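Local coordinates for protein ethylbenzene dehydrogenase alpha-subunit (Aromatoleum aromaticum, PDB 2IVF) that is the alpha-subunit of a three-chain molybdenum enzyme of the molybdopterin oxidoreductase family, holding MGD, MD1 and an iron/sulfur cluster (SF4), at residues 650-654 and 683-687; 357-361 and 376-381; 300-305 and 830-834; 509-513 and 532-537. The contacts are given in a common frame with arbitrary orientation. Residue numbers count along the deposited sequence, not the author numbering.

In the fold
From the N terminus, the chain first enters contact 3 at residues 300-305, but the partner segment 830-834 follows only after 524 intervening residues, so the other three contacts all fall within that long loop. Inside it they follow in series, without crossing: contact 2 closes a short loop holding strand 365-369, the antiparallel partner of strand 356-360, contact 4 pairs two consecutive helices, and contact 1 ties the end of strand 648-651 to the approach to helix 687-704. Contacts 1 and 3 lie on opposite sides of the chain's centre, about 45 Å apart between centres, and meet different ligands, MD1 and MGD. Contact 2 lies farthest from the chain's centre, about 38 Å between centres.

Contact 1 of 4, residues 650-654 and 683-687; sequences LPCAW and ECREE. With MD1 (phosphoric acid 4-(2-amino-4-oxo-3,4,5,6,-tetrahydro-pteridin-6-yl)-2-hydroxy-3,4-dimercapto-but-3-en-yl ester guanylate ester), chain N.
Leu-650 and Pro-651 end a strand in extended conformation, and the chain continues extended through Ala-653 beside 683-687, the end-to-end directions of the touching parts 72° apart. Pro-651 O accepts a hydrogen bond from Arg-685 N (3.0 Å) and receives a CA-H...O contact from Cys-684 CA (3.4 Å), while Pro-651 CB packs 4.0 Å from Cys-684 SG. Cys-652 forms a single beta bridge with Arg-685, CA to CA 4.7 Å; its own CA lies 3.1 Å from Arg-685 O, and its CB 3.2 Å from Glu-687 OE2. The second hydrogen bond runs from Ala-653 N to Arg-685 O (2.8 Å), bracketing Cys-652 between the two. Trp-654, its CB pointing away from 683-687, brings NE1 to 3.1 Å from MD1 N7. Glu-687, with chi1 m and chi2 p, swings its carboxylate back so that OE2 accepts from MD1 N1 (2.7 Å) and MD1 N2 (3.0 Å), one oxygen taking both donors of the guanine edge; OE2 also has a salt bridge with Lys-658. Cys-652, Ala-653, Trp-654 and Glu-687 thus line the MD1 pocket, with the bridge beside it. Glu-686 is the N-cap residue of helix 687-704, Leu-650 packs against helix 163-181 as well as helix 687-704, and backbone hydrogen bonds to Ala-634 and Glu-636 join strand 648-651 to strand 631-636 in a mixed sheet.

Contact 2 of 4, residues 357-361 and 376-381; sequences YFFDE and LDFMPA
The Phe-358 ring (chi1 m) forms the apolar centre, its CA-to-CB bond directed toward 376-381. Pro-380 CG sits over one face in a CH-pi contact, 3.7 Å from the ring centroid and 11° off the normal, and Pro-380 CB is 3.6 Å from Phe-358 CD1. Leu-376 CD2 approaches Phe-358 CE2 at 3.8 Å. Phe-378, with chi1 p, brings CZ to 3.8 Å from Phe-358 CB; the two rings are oblique, centroids 5.9 Å apart and planes at 77°. Next along the strand, Phe-359 CB meets Ala-381 CB at 3.9 Å, while its t rotamer carries the ring away to stack on Phe-386. Strand 356-360 belongs to a two-stranded antiparallel sheet with 365-369, and the irregular, largely extended segment 376-381 meets it at its 380-381 end, crossing nearly at right angles, with Phe-359 nearest Ala-381 and Asp-360 nearest Pro-380, CA to CA 5.3 and 5.4 Å. One direct hydrogen bond links the backbones, Ala-381 N to Phe-359 O (2.7 Å). A water extends the pairing: it accepts from Phe-359 N (2.9 Å) and donates to Ala-381 O (2.6 Å). Farther out, Asp-360 CB is 3.6 Å from Phe-378 CE2, and OD2, over one face of that ring, forms a salt bridge with Arg-367. At the exposed edge, Glu-361 folds back until OE1 is 3.4 Å from Ala-381 CA.

Contact 3 of 4, residues 300-305 and 830-834; sequences VGSDAA and THKDT. With MGD (2-amino-5,6-dimercapto-7-methyl-3,7,8a,9-tetrahydro-8-oxa-1,3,9,10-tetraaza-anthracen-4-one guanosine dinucleotide), chain M.
Residues 300-302 lead into helix 303-316, while 830-834 is a loop in extended conformation beside them; the CA atoms are closest at Ala-304 and His-831 (5.0 Å), then at Gly-301 and Thr-834 (5.8 Å). Gly-301 turns with phi/psi of 80/2°, and a beta carbon here would fall 2.4 Å from Thr-834 OG1, a clash. Ser-302 takes the N-cap position, though its hydroxyl bonds to Arg-299 O instead of capping the helix. Waters join the backbones. One donates to Gly-301 O and to Lys-832 O, both at 2.6 Å; another donates to Gly-301 O (2.8 Å), accepts from Ala-304 N (2.9 Å) and hydrogen-bonds to His-831 ND1 (2.9 Å). The CA-to-CB bond of His-831 points toward 300-305, and with chi1 t its ring lies by the helix start: Ala-305 CB lies over one ring face, 3.9 Å from His-831 CG, and Ser-302 CA is 3.5 Å from His-831 CE1. Ala-304 CB meets Thr-830 O at 3.4 Å. Turned away from 830-834, Asp-303 clasps the guanine of MGD, OD1 accepting from MGD N1 (2.8 Å) and OD2 from MGD N2 (2.6 Å), while Gly-301 N donates to MGD O6 (2.8 Å), a typical guanine recognition pattern. Helices 414-421 and 454-467 pack against both segments, and Lys-844, in strand 843-846 of the barrel, hydrogen-bonds to Val-300 O and Thr-834 OG1.

Contact 4 of 4, residues 509-513 and 532-537; sequences MAEGF and EFMKVV
Phe-513, at chi1 -83°, lays one face of its ring over Phe-533 CA, a CH-pi contact with the CA 3.8 Å from the ring centroid and 19° off the normal. The Phe-533 ring, in a t rotamer, turns its edge toward the same face: an offset edge-to-face pair with centroids 5.6 Å apart and planes at 86°. Phe-513 CE2 also meets Val-536 CG2 at 3.4 Å. These residues lie on consecutive helices, 504-520 and 526-540, joined by a short connection; the axes of the two short segments pass 9.8 Å apart at 122° between their N-to-C directions, and the backbones are closest at Phe-513 and Phe-533, CA to CA 5.8 Å. One turn before Phe-513, Met-509 stretches all-t past Phe-533 in a Met-aromatic contact, SD 4.0 Å from Phe-533 CE1, and its CE reaches Val-537 CG1 at 3.7 Å. Ala-510 CA lies 3.9 Å from Phe-533 CD1. At the solvent side Glu-532 leads its carboxylate away, to a salt bridge within its own helix between OE1 and Lys-535 NZ (3.5 Å).

Contact 1 of 4, residues 650-654 and 683-687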
# COMPACT_ATOMS: atom_id res chain seq x y z
N LEU A 650 -6.70 8.67 -24.27
CA LEU A 650 -5.47 9.33 -24.72
C LEU A 650 -4.33 8.86 -23.84
O LEU A 650 -4.42 8.99 -22.60
CB LEU A 650 -5.61 10.82 -24.55
CG LEU A 650 -6.71 11.48 -25.37
CD1 LEU A 650 -6.71 12.95 -25.07
CD2 LEU A 650 -6.53 11.20 -26.86
N PRO A 651 -3.29 8.27 -24.42
CA PRO A 651 -2.25 7.69 -23.54
C PRO A 651 -1.28 8.71 -22.96
O PRO A 651 -0.79 9.54 -23.68
CB PRO A 651 -1.47 6.77 -24.48
CG PRO A 651 -1.55 7.44 -25.81
CD PRO A 651 -2.99 8.05 -25.83
N CYS A 652 -0.95 8.58 -21.66
CA CYS A 652 -0.11 9.52 -20.98
C CYS A 652 1.17 8.92 -20.41
O CYS A 652 1.30 7.71 -20.15
CB CYS A 652 -0.88 10.20 -19.85
SG CYS A 652 -2.26 11.13 -20.50
N ALA A 653 2.13 9.82 -20.28
CA ALA A 653 3.41 9.50 -19.71
C ALA A 653 3.18 9.25 -18.21
O ALA A 653 2.32 9.88 -17.60
CB ALA A 653 4.36 10.67 -19.96
N TRP A 654 3.91 8.31 -17.62
CA TRP A 654 3.70 7.99 -16.21
C TRP A 654 4.90 8.50 -15.37
O TRP A 654 5.72 9.28 -15.84
CB TRP A 654 3.53 6.46 -16.05
CG TRP A 654 2.48 6.04 -15.08
CD1 TRP A 654 1.89 6.79 -14.11
CD2 TRP A 654 1.90 4.74 -14.98
NE1 TRP A 654 0.97 6.07 -13.44
CE2 TRP A 654 0.93 4.80 -13.96
CE3 TRP A 654 2.08 3.52 -15.67
CZ2 TRP A 654 0.17 3.70 -13.58
CZ3 TRP A 654 1.32 2.41 -15.29
CH2 TRP A 654 0.37 2.52 -14.26
N GLU A 683 2.92 6.19 -27.93
CA GLU A 683 2.61 7.59 -28.20
C GLU A 683 2.08 8.29 -26.96
O GLU A 683 1.23 9.21 -27.03
CB GLU A 683 1.63 7.71 -29.38
CG GLU A 683 2.23 7.16 -30.67
CD GLU A 683 1.21 7.09 -31.80
OE1 GLU A 683 0.07 7.56 -31.61
OE2 GLU A 683 1.56 6.57 -32.87
N CYS A 684 2.58 7.83 -25.81
CA CYS A 684 2.29 8.47 -24.54
C CYS A 684 2.74 9.91 -24.51
O CYS A 684 3.86 10.22 -24.85
CB CYS A 684 2.96 7.71 -23.41
SG CYS A 684 2.17 6.12 -23.09
N ARG A 685 1.86 10.81 -24.09
CA ARG A 685 2.18 12.23 -24.00
C ARG A 685 2.07 12.72 -22.55
O ARG A 685 1.36 12.12 -21.73
CB ARG A 685 1.22 13.04 -24.83
CG ARG A 685 1.43 12.94 -26.32
CD ARG A 685 0.59 13.91 -27.03
NE ARG A 685 0.65 13.70 -28.48
CZ ARG A 685 1.21 14.54 -29.34
NH1 ARG A 685 1.78 15.66 -28.93
NH2 ARG A 685 1.21 14.23 -30.62
N GLU A 686 2.78 13.80 -22.23
CA GLU A 686 2.55 14.49 -20.97
C GLU A 686 1.18 15.11 -21.04
O GLU A 686 0.74 15.53 -22.11
CB GLU A 686 3.59 15.58 -20.72
CG GLU A 686 5.01 15.06 -20.77
CD GLU A 686 6.10 16.08 -20.75
OE1 GLU A 686 5.94 17.23 -21.27
OE2 GLU A 686 7.20 15.65 -20.26
N GLU A 687 0.52 15.21 -19.90
CA GLU A 687 -0.88 15.67 -19.90
C GLU A 687 -1.00 17.12 -20.33
O GLU A 687 -1.94 17.49 -21.06
CB GLU A 687 -1.49 15.49 -18.50
CG GLU A 687 -1.73 14.02 -18.04
CD GLU A 687 -0.50 13.34 -17.57
OE1 GLU A 687 0.52 14.03 -17.39
OE2 GLU A 687 -0.53 12.11 -17.34
PB MD1 N . -9.44 8.42 -7.90
O3B MD1 N . -8.44 7.19 -7.98
O1B MD1 N . -8.61 9.65 -7.93
O2B MD1 N . -10.64 8.24 -8.74
O3A MD1 N . -9.98 8.27 -6.41
C10 MD1 N . -9.34 8.90 -5.28
C11 MD1 N . -10.09 8.34 -4.08
O11 MD1 N . -9.52 6.99 -3.92
C12 MD1 N . -9.78 9.14 -2.85
S12 MD1 N . -8.44 10.21 -2.78
C13 MD1 N . -10.51 8.99 -1.70
S13 MD1 N . -10.16 9.84 -0.28
C14 MD1 N . -11.70 8.11 -1.62
N15 MD1 N . -11.69 7.04 -0.68
C16 MD1 N . -12.69 6.11 -0.65
C15 MD1 N . -12.66 5.17 0.37
O14 MD1 N . -11.75 5.18 1.24
N17 MD1 N . -13.64 4.23 0.31
C17 MD1 N . -14.63 4.26 -0.67
N16 MD1 N . -15.54 3.30 -0.62
N18 MD1 N . -14.65 5.21 -1.62
C20 MD1 N . -13.71 6.13 -1.61
N8 MD1 N . -13.76 7.12 -2.53
C7 MD1 N . -12.76 8.14 -2.69
PA MD1 N . -8.16 6.08 -9.10
O1A MD1 N . -6.77 5.61 -8.84
O2A MD1 N . -9.24 5.07 -9.03
O5' MD1 N . -8.24 6.81 -10.50
C5' MD1 N . -7.17 7.70 -10.81
C4' MD1 N . -6.64 7.39 -12.15
O4' MD1 N . -5.49 8.22 -12.25
C1' MD1 N . -4.62 7.51 -13.13
N9 MD1 N . -3.22 7.94 -13.08
C4 MD1 N . -2.65 8.68 -14.03
N3 MD1 N . -3.19 9.18 -15.16
C2 MD1 N . -2.44 9.92 -15.99
N2 MD1 N . -2.98 10.44 -17.12
N1 MD1 N . -1.10 10.07 -15.69
C6 MD1 N . -0.50 9.58 -14.56
O6 MD1 N . 0.69 9.84 -14.35
C5 MD1 N . -1.31 8.86 -13.67
N7 MD1 N . -1.10 8.22 -12.52
C8 MD1 N . -2.27 7.68 -12.17
C2' MD1 N . -4.72 6.06 -12.67
O2' MD1 N . -4.37 5.10 -13.69
C3' MD1 N . -6.17 5.94 -12.18
O3' MD1 N . -6.99 5.17 -13.10

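Contact 2 of 4, residues 357-361 and 376-381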
# COMPACT_ATOMS: atom_id res chain seq x y z
N TYR A 357 -20.73 37.62 25.27
CA TYR A 357 -20.44 37.90 26.67
C TYR A 357 -19.88 36.76 27.47
O TYR A 357 -20.27 35.60 27.29
CB TYR A 357 -21.70 38.37 27.36
CG TYR A 357 -22.17 39.73 26.91
CD1 TYR A 357 -21.77 40.87 27.57
CD2 TYR A 357 -22.97 39.86 25.78
CE1 TYR A 357 -22.15 42.08 27.16
CE2 TYR A 357 -23.37 41.07 25.36
CZ TYR A 357 -22.97 42.19 26.06
OH TYR A 357 -23.38 43.44 25.68
N PHE A 358 -18.94 37.12 28.34
CA PHE A 358 -18.56 36.31 29.49
C PHE A 358 -19.38 36.76 30.69
O PHE A 358 -20.03 37.81 30.68
CB PHE A 358 -17.10 36.55 29.88
CG PHE A 358 -16.09 36.19 28.82
CD1 PHE A 358 -16.08 34.96 28.23
CD2 PHE A 358 -15.10 37.09 28.47
CE1 PHE A 358 -15.11 34.63 27.30
CE2 PHE A 358 -14.13 36.76 27.53
CZ PHE A 358 -14.13 35.52 26.95
N PHE A 359 -19.34 35.96 31.75
CA PHE A 359 -19.81 36.45 33.03
C PHE A 359 -18.59 36.60 33.92
O PHE A 359 -17.77 35.68 33.99
CB PHE A 359 -20.84 35.54 33.68
CG PHE A 359 -21.58 36.21 34.80
CD1 PHE A 359 -21.08 36.17 36.10
CD2 PHE A 359 -22.72 36.94 34.55
CE1 PHE A 359 -21.74 36.81 37.14
CE2 PHE A 359 -23.38 37.60 35.59
CZ PHE A 359 -22.88 37.52 36.89
N ASP A 360 -18.50 37.76 34.57
CA ASP A 360 -17.46 38.03 35.55
C ASP A 360 -18.08 37.92 36.93
O ASP A 360 -18.85 38.78 37.34
CB ASP A 360 -16.86 39.42 35.36
CG ASP A 360 -15.66 39.67 36.26
OD1 ASP A 360 -15.42 38.85 37.17
OD2 ASP A 360 -14.94 40.67 36.05
N GLU A 361 -17.73 36.84 37.63
CA GLU A 361 -18.33 36.50 38.91
C GLU A 361 -17.91 37.51 39.97
O GLU A 361 -18.75 37.97 40.75
CB GLU A 361 -17.96 35.07 39.33
CG GLU A 361 -18.63 33.98 38.48
CD GLU A 361 -17.93 32.60 38.53
OE1 GLU A 361 -16.77 32.46 38.02
OE2 GLU A 361 -18.57 31.65 39.03
N LEU A 376 -7.17 37.17 27.91
CA LEU A 376 -8.08 37.42 29.00
C LEU A 376 -7.41 38.33 30.02
O LEU A 376 -6.23 38.16 30.33
CB LEU A 376 -8.46 36.11 29.70
CG LEU A 376 -9.29 35.08 28.91
CD1 LEU A 376 -9.50 33.83 29.72
CD2 LEU A 376 -10.63 35.64 28.44
N ASP A 377 -8.17 39.25 30.56
CA ASP A 377 -7.68 40.07 31.66
C ASP A 377 -8.42 39.74 32.96
O ASP A 377 -8.27 40.43 33.96
CB ASP A 377 -7.70 41.55 31.29
CG ASP A 377 -9.08 42.07 30.99
OD1 ASP A 377 -10.06 41.32 31.10
OD2 ASP A 377 -9.18 43.26 30.63
N PHE A 378 -9.21 38.66 32.93
CA PHE A 378 -9.86 38.11 34.12
C PHE A 378 -10.34 36.72 33.77
O PHE A 378 -10.37 36.36 32.61
CB PHE A 378 -11.06 38.96 34.52
CG PHE A 378 -12.28 38.72 33.69
CD1 PHE A 378 -12.41 39.30 32.46
CD2 PHE A 378 -13.29 37.91 34.14
CE1 PHE A 378 -13.52 39.07 31.68
CE2 PHE A 378 -14.41 37.69 33.37
CZ PHE A 378 -14.52 38.27 32.15
N MET A 379 -10.73 35.92 34.76
CA MET A 379 -11.23 34.58 34.49
C MET A 379 -12.74 34.59 34.34
O MET A 379 -13.46 34.82 35.31
CB MET A 379 -10.85 33.62 35.61
CG MET A 379 -9.56 32.86 35.37
SD MET A 379 -9.76 31.54 34.17
CE MET A 379 -8.69 30.28 34.89
N PRO A 380 -13.25 34.29 33.13
CA PRO A 380 -14.69 34.19 32.94
C PRO A 380 -15.30 33.07 33.76
O PRO A 380 -14.63 32.09 34.04
CB PRO A 380 -14.83 33.87 31.44
CG PRO A 380 -13.53 34.22 30.83
CD PRO A 380 -12.50 34.08 31.89
N ALA A 381 -16.57 33.21 34.11
CA ALA A 381 -17.34 32.13 34.72
C ALA A 381 -17.42 30.96 33.76
O ALA A 381 -17.46 31.16 32.54
CB ALA A 381 -18.77 32.60 35.08
O HOH W 1 -18.26 33.33 31.38

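Contact 3 of 4, residues 300-305 and 830-834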
# COMPACT_ATOMS: atom_id res chain seq x y z
N VAL A 300 -18.77 1.06 14.87
CA VAL A 300 -18.65 1.90 13.66
C VAL A 300 -19.51 3.14 13.85
O VAL A 300 -20.66 3.01 14.17
CB VAL A 300 -19.10 1.16 12.41
CG1 VAL A 300 -19.02 2.09 11.23
CG2 VAL A 300 -18.24 -0.12 12.20
N GLY A 301 -18.93 4.34 13.69
CA GLY A 301 -19.66 5.58 13.75
C GLY A 301 -19.99 6.15 15.12
O GLY A 301 -20.65 7.18 15.20
N SER A 302 -19.55 5.49 16.19
CA SER A 302 -19.89 5.89 17.53
C SER A 302 -18.85 6.73 18.26
O SER A 302 -19.01 6.94 19.48
CB SER A 302 -20.19 4.67 18.40
OG SER A 302 -19.02 3.89 18.60
N ASP A 303 -17.80 7.16 17.56
CA ASP A 303 -16.70 7.88 18.20
C ASP A 303 -17.08 9.08 19.06
O ASP A 303 -16.41 9.37 20.05
CB ASP A 303 -15.68 8.34 17.17
CG ASP A 303 -15.02 7.21 16.43
OD1 ASP A 303 -15.75 6.32 15.90
OD2 ASP A 303 -13.78 7.24 16.31
N ALA A 304 -18.12 9.81 18.67
CA ALA A 304 -18.58 10.96 19.48
C ALA A 304 -18.83 10.54 20.91
O ALA A 304 -18.48 11.25 21.83
CB ALA A 304 -19.83 11.56 18.91
N ALA A 305 -19.51 9.41 21.09
CA ALA A 305 -19.85 8.97 22.43
C ALA A 305 -18.56 8.71 23.22
O ALA A 305 -18.49 8.96 24.43
CB ALA A 305 -20.75 7.72 22.38
N THR A 830 -22.39 15.72 19.93
CA THR A 830 -23.36 14.77 20.40
C THR A 830 -23.17 13.52 19.58
O THR A 830 -22.59 13.58 18.48
CB THR A 830 -24.78 15.28 20.23
OG1 THR A 830 -25.64 14.45 21.01
CG2 THR A 830 -25.18 15.26 18.74
N HIS A 831 -23.62 12.40 20.12
CA HIS A 831 -23.54 11.12 19.42
C HIS A 831 -24.86 10.85 18.67
O HIS A 831 -25.97 10.96 19.25
CB HIS A 831 -23.31 9.97 20.39
CG HIS A 831 -23.46 8.64 19.72
ND1 HIS A 831 -22.73 8.31 18.60
CD2 HIS A 831 -24.30 7.62 19.94
CE1 HIS A 831 -23.10 7.11 18.18
NE2 HIS A 831 -24.05 6.66 18.99
N LYS A 832 -24.73 10.59 17.38
CA LYS A 832 -25.82 10.05 16.57
C LYS A 832 -25.32 8.84 15.88
O LYS A 832 -24.25 8.88 15.29
CB LYS A 832 -26.29 11.04 15.50
CG LYS A 832 -27.08 12.25 16.07
CD LYS A 832 -27.57 13.19 14.93
CE LYS A 832 -28.43 14.37 15.37
NZ LYS A 832 -28.87 15.11 14.15
N ASP A 833 -26.08 7.76 15.94
CA ASP A 833 -25.70 6.57 15.20
C ASP A 833 -25.81 6.80 13.69
O ASP A 833 -26.56 7.66 13.20
CB ASP A 833 -26.37 5.30 15.72
CG ASP A 833 -25.66 4.75 17.01
OD1 ASP A 833 -26.33 4.58 18.03
OD2 ASP A 833 -24.41 4.50 17.03
N THR A 834 -24.94 6.13 12.95
CA THR A 834 -25.00 6.20 11.49
C THR A 834 -26.42 5.98 11.02
O THR A 834 -27.09 5.06 11.50
CB THR A 834 -24.18 5.07 10.89
OG1 THR A 834 -22.95 4.97 11.63
CG2 THR A 834 -23.92 5.33 9.39
PB MGD M . -8.62 5.26 5.87
O1B MGD M . -7.75 4.37 5.05
O2B MGD M . -10.00 5.46 5.36
O3B MGD M . -8.04 6.70 6.18
O3A MGD M . -5.97 7.07 4.75
PA MGD M . -6.52 7.25 6.23
O1A MGD M . -5.63 6.45 7.08
O2A MGD M . -6.67 8.66 6.54
O5' MGD M . -8.74 4.68 7.37
C5' MGD M . -9.13 3.31 7.55
C4' MGD M . -9.49 3.06 9.02
O4' MGD M . -10.68 3.76 9.35
C3' MGD M . -9.90 1.61 9.03
O3' MGD M . -8.75 0.85 9.36
C2' MGD M . -10.96 1.57 10.14
O2' MGD M . -10.48 0.80 11.25
C1' MGD M . -11.15 3.05 10.51
N9 MGD M . -12.59 3.33 10.71
C8 MGD M . -13.61 3.10 9.86
N7 MGD M . -14.76 3.53 10.38
C5 MGD M . -14.45 4.06 11.59
C6 MGD M . -15.16 4.63 12.64
O6 MGD M . -16.39 4.78 12.67
N1 MGD M . -14.43 5.06 13.75
C2 MGD M . -13.04 4.93 13.90
N2 MGD M . -12.42 5.37 15.04
N3 MGD M . -12.38 4.40 12.86
C4 MGD M . -13.06 3.95 11.76
C10 MGD M . -6.58 7.68 3.67
C11 MGD M . -5.53 8.35 2.83
O11 MGD M . -4.63 7.39 2.45
C12 MGD M . -6.06 9.14 1.63
S12 MGD M . -7.60 10.00 1.69
C13 MGD M . -5.33 9.19 0.47
S13 MGD M . -5.92 10.11 -0.87
C14 MGD M . -4.04 8.45 0.36
N15 MGD M . -4.34 7.19 -0.39
C16 MGD M . -3.58 6.02 -0.19
C17 MGD M . -3.73 4.89 -0.95
O17 MGD M . -4.58 4.83 -1.87
N18 MGD M . -2.92 3.78 -0.65
C19 MGD M . -1.99 3.79 0.34
N19 MGD M . -1.27 2.67 0.55
N20 MGD M . -1.90 4.90 1.09
C21 MGD M . -2.63 5.99 0.83
N22 MGD M . -2.51 7.13 1.62
C23 MGD M . -3.57 8.08 1.79
O HOH W 2 -20.46 9.25 17.02
O HOH W 3 -22.40 8.19 13.53

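Contact 4 of 4, residues 509-513 and 532-537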
# COMPACT_ATOMS: atom_id res chain seq x y z
N MET A 509 -5.50 41.86 -6.08
CA MET A 509 -6.86 41.42 -5.77
C MET A 509 -6.93 40.93 -4.31
O MET A 509 -7.86 41.26 -3.57
CB MET A 509 -7.24 40.30 -6.76
CG MET A 509 -8.66 39.71 -6.67
SD MET A 509 -8.88 38.27 -7.79
CE MET A 509 -10.61 37.86 -7.50
N ALA A 510 -5.93 40.16 -3.90
CA ALA A 510 -5.81 39.65 -2.54
C ALA A 510 -5.83 40.78 -1.51
O ALA A 510 -6.44 40.65 -0.45
CB ALA A 510 -4.53 38.83 -2.40
N GLU A 511 -5.14 41.88 -1.82
CA GLU A 511 -5.13 43.08 -0.98
C GLU A 511 -6.51 43.75 -0.95
O GLU A 511 -7.01 44.09 0.12
CB GLU A 511 -4.09 44.09 -1.49
CG GLU A 511 -2.64 43.63 -1.32
CD GLU A 511 -1.63 44.54 -2.04
OE1 GLU A 511 -2.05 45.50 -2.74
OE2 GLU A 511 -0.41 44.28 -1.92
N GLY A 512 -7.13 43.93 -2.11
CA GLY A 512 -8.51 44.38 -2.17
C GLY A 512 -9.37 43.65 -1.14
O GLY A 512 -10.02 44.27 -0.31
N PHE A 513 -9.35 42.32 -1.18
CA PHE A 513 -10.17 41.56 -0.24
C PHE A 513 -9.82 41.85 1.21
O PHE A 513 -10.70 41.92 2.06
CB PHE A 513 -10.11 40.06 -0.55
CG PHE A 513 -11.05 39.66 -1.63
CD1 PHE A 513 -10.67 39.74 -2.97
CD2 PHE A 513 -12.34 39.26 -1.31
CE1 PHE A 513 -11.54 39.40 -3.99
CE2 PHE A 513 -13.22 38.91 -2.32
CZ PHE A 513 -12.82 38.98 -3.67
N GLU A 532 -12.47 35.15 2.55
CA GLU A 532 -13.38 35.88 1.67
C GLU A 532 -12.88 35.80 0.23
O GLU A 532 -13.64 35.49 -0.69
CB GLU A 532 -13.50 37.33 2.10
CG GLU A 532 -14.10 37.51 3.50
CD GLU A 532 -15.42 36.77 3.68
OE1 GLU A 532 -16.19 36.69 2.71
OE2 GLU A 532 -15.68 36.26 4.78
N PHE A 533 -11.60 36.09 0.04
CA PHE A 533 -10.96 35.93 -1.28
C PHE A 533 -11.24 34.55 -1.82
O PHE A 533 -11.62 34.37 -2.98
CB PHE A 533 -9.44 36.15 -1.13
CG PHE A 533 -8.63 35.84 -2.38
CD1 PHE A 533 -8.34 36.83 -3.29
CD2 PHE A 533 -8.12 34.57 -2.60
CE1 PHE A 533 -7.57 36.57 -4.44
CE2 PHE A 533 -7.36 34.30 -3.75
CZ PHE A 533 -7.09 35.31 -4.66
N MET A 534 -11.05 33.55 -0.99
CA MET A 534 -11.19 32.19 -1.47
C MET A 534 -12.61 31.87 -1.90
O MET A 534 -12.82 31.19 -2.90
CB MET A 534 -10.75 31.20 -0.40
CG MET A 534 -9.24 31.13 -0.23
SD MET A 534 -8.34 30.74 -1.76
CE MET A 534 -8.89 29.02 -1.97
N LYS A 535 -13.58 32.36 -1.14
CA LYS A 535 -14.97 32.15 -1.47
C LYS A 535 -15.25 32.66 -2.88
O LYS A 535 -15.85 31.96 -3.67
CB LYS A 535 -15.90 32.81 -0.44
CG LYS A 535 -15.78 32.22 0.96
CD LYS A 535 -17.02 32.42 1.84
CE LYS A 535 -17.13 33.82 2.41
NZ LYS A 535 -18.28 33.94 3.39
N VAL A 536 -14.77 33.86 -3.18
CA VAL A 536 -15.00 34.46 -4.49
C VAL A 536 -14.25 33.77 -5.61
O VAL A 536 -14.85 33.32 -6.59
CB VAL A 536 -14.63 35.92 -4.50
CG1 VAL A 536 -14.73 36.48 -5.91
CG2 VAL A 536 -15.54 36.67 -3.52
N VAL A 537 -12.95 33.67 -5.47
CA VAL A 537 -12.17 33.08 -6.53
C VAL A 537 -12.63 31.65 -6.87
O VAL A 537 -12.59 31.25 -8.02
CB VAL A 537 -10.68 33.11 -6.21
CG1 VAL A 537 -10.24 34.57 -5.85
CG2 VAL A 537 -10.38 32.16 -5.07